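Local coordinates for protein kcn28 (Kitasatospora, PDB 6J31) that is a GT-B fold protein with two Rossmann-like domains, its C-terminal part related to erythromycin biosynthesis protein CIII, at residues Leu105-Ala110 / Ile127-Val132. Sequence-based numbering, arbitrary orientation.
Sequences LYDVLA and ISPTWV. With BG9 ((2E,2'E)-3,3'-(1,2-phenylene)di(prop-2-enoic acid)), chain I.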
# COMPACT_ATOMS: atom_id res chain seq x y z
N LEU A 105 7.95 15.53 -4.45
CA LEU A 105 7.21 14.27 -4.54
C LEU A 105 6.74 13.93 -3.14
O LEU A 105 7.51 14.02 -2.18
CB LEU A 105 8.09 13.14 -5.07
CG LEU A 105 8.84 13.31 -6.39
CD1 LEU A 105 9.52 11.99 -6.78
CD2 LEU A 105 7.92 13.81 -7.51
N TYR A 106 5.47 13.54 -3.00
CA TYR A 106 4.96 13.26 -1.67
C TYR A 106 3.96 12.11 -1.67
O TYR A 106 3.08 12.03 -2.52
CB TYR A 106 4.31 14.52 -1.06
CG TYR A 106 3.08 15.01 -1.80
CD1 TYR A 106 3.19 15.77 -2.96
CD2 TYR A 106 1.80 14.73 -1.31
CE1 TYR A 106 2.06 16.22 -3.62
CE2 TYR A 106 0.68 15.17 -1.97
CZ TYR A 106 0.81 15.91 -3.12
OH TYR A 106 -0.32 16.35 -3.76
N ASP A 107 4.10 11.24 -0.68
CA ASP A 107 3.11 10.21 -0.41
C ASP A 107 1.78 10.85 -0.04
O ASP A 107 1.71 12.03 0.32
CB ASP A 107 3.61 9.31 0.71
CG ASP A 107 2.58 8.31 1.17
OD1 ASP A 107 2.41 7.28 0.48
OD2 ASP A 107 1.91 8.59 2.18
N VAL A 108 0.70 10.06 -0.13
CA VAL A 108 -0.65 10.56 0.13
C VAL A 108 -0.74 11.21 1.51
O VAL A 108 -1.41 12.23 1.69
CB VAL A 108 -1.69 9.43 -0.01
CG1 VAL A 108 -3.11 9.96 0.15
CG2 VAL A 108 -1.54 8.74 -1.33
N LEU A 109 -0.06 10.63 2.50
CA LEU A 109 -0.10 11.14 3.86
C LEU A 109 0.91 12.25 4.10
O LEU A 109 0.95 12.81 5.20
CB LEU A 109 0.12 10.00 4.86
CG LEU A 109 -0.92 8.87 4.88
CD1 LEU A 109 -0.63 7.86 5.96
CD2 LEU A 109 -2.32 9.43 5.06
N ALA A 110 1.71 12.61 3.10
CA ALA A 110 2.70 13.67 3.21
C ALA A 110 2.26 14.92 2.46
O ALA A 110 3.09 15.70 1.98
CB ALA A 110 4.06 13.19 2.71
N ILE A 127 2.46 10.74 -4.86
CA ILE A 127 2.80 9.34 -5.08
C ILE A 127 1.82 8.52 -4.24
O ILE A 127 1.94 8.47 -3.02
CB ILE A 127 4.25 9.03 -4.71
CG1 ILE A 127 5.20 10.06 -5.32
CG2 ILE A 127 4.64 7.63 -5.17
CD1 ILE A 127 5.35 9.96 -6.82
N SER A 128 0.85 7.89 -4.90
CA SER A 128 -0.20 7.16 -4.19
C SER A 128 0.13 5.68 -4.16
O SER A 128 0.23 5.06 -5.23
CB SER A 128 -1.55 7.39 -4.84
OG SER A 128 -2.54 6.58 -4.22
N PRO A 129 0.28 5.06 -2.98
CA PRO A 129 0.61 3.63 -2.93
C PRO A 129 -0.57 2.70 -3.15
O PRO A 129 -0.36 1.49 -3.30
CB PRO A 129 1.17 3.46 -1.51
CG PRO A 129 0.41 4.47 -0.72
CD PRO A 129 0.24 5.67 -1.64
N THR A 130 -1.80 3.22 -3.18
CA THR A 130 -2.97 2.40 -3.42
C THR A 130 -3.92 3.21 -4.30
O THR A 130 -3.59 4.30 -4.77
CB THR A 130 -3.62 1.95 -2.10
OG1 THR A 130 -4.64 0.98 -2.37
CG2 THR A 130 -4.23 3.13 -1.36
N TRP A 131 -5.12 2.67 -4.53
CA TRP A 131 -6.06 3.35 -5.41
C TRP A 131 -6.51 4.67 -4.80
O TRP A 131 -6.49 4.87 -3.58
CB TRP A 131 -7.26 2.46 -5.71
CG TRP A 131 -7.90 1.75 -4.54
CD1 TRP A 131 -7.62 0.49 -4.10
CD2 TRP A 131 -8.95 2.25 -3.70
NE1 TRP A 131 -8.41 0.18 -3.03
CE2 TRP A 131 -9.24 1.23 -2.76
CE3 TRP A 131 -9.67 3.45 -3.64
CZ2 TRP A 131 -10.22 1.39 -1.78
CZ3 TRP A 131 -10.64 3.60 -2.66
CH2 TRP A 131 -10.90 2.57 -1.74
N VAL A 132 -6.90 5.59 -5.67
CA VAL A 132 -7.29 6.93 -5.27
C VAL A 132 -8.81 7.02 -5.22
O VAL A 132 -9.52 6.14 -5.69
CB VAL A 132 -6.69 8.00 -6.22
CG1 VAL A 132 -5.17 7.95 -6.20
CG2 VAL A 132 -7.23 7.82 -7.63
C1 BG9 I . -5.24 6.82 0.88
C2 BG9 I . -6.09 7.09 1.95
C3 BG9 I . -5.68 6.79 3.25
C4 BG9 I . -4.42 6.23 3.48
C5 BG9 I . -3.58 5.96 2.40
C6 BG9 I . -3.99 6.25 1.10
C7 BG9 I . -3.94 5.90 4.91
C8 BG9 I . -4.12 4.68 5.44
C9 BG9 I . -3.63 4.38 6.86
C10 BG9 I . -6.64 7.12 4.42
C11 BG9 I . -7.94 7.26 4.15
C12 BG9 I . -8.93 7.59 5.28
O2 BG9 I . -9.70 8.49 5.14
O3 BG9 I . -4.65 4.70 7.78
O HOH W 1 3.81 6.35 -1.48
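Asp107 OD1 meets Pro129 CD at 3.4 Å and is gripped by two polar partners. A water donates to OD1 at 2.6 Å and also to Ile127 O, bridging the two segments, and His17 ND1 is the second partner. The side chains of Asp107 and Pro129 cross at about a right angle. CG of Asp107, anti to the backbone N (chi1 173°), is carried toward Pro129. The other oxygen, OD2, accepts from Leu109 N at 2.9 Å, closing an Asx turn; the donor stands above the carboxylate plane. These bonds hold the buried carboxylate on both oxygens. The direct backbone bond across the contact is Ile127 N to Tyr106 O, 2.7 Å and nearly straight. Val108 turns its two methyls to different partners. CG2 packs on Ser128 CA at 3.5 Å and on Pro129 CD. CG1 faces the ring of BG9, 3.9 Å from C1. Leu109 CD2 and Thr130 CG2 also touch the ligand; Val108, Leu109 and Thr130, with His17, belong to its pocket. The contact lies where the parallel neighbours 103-107 and 124-128 run out into loops, in a beta-alpha-beta unit crossing over through helix 112-120. Strand 6-10 flanks strand 103-107, and strand 185-187 flanks strand 124-128.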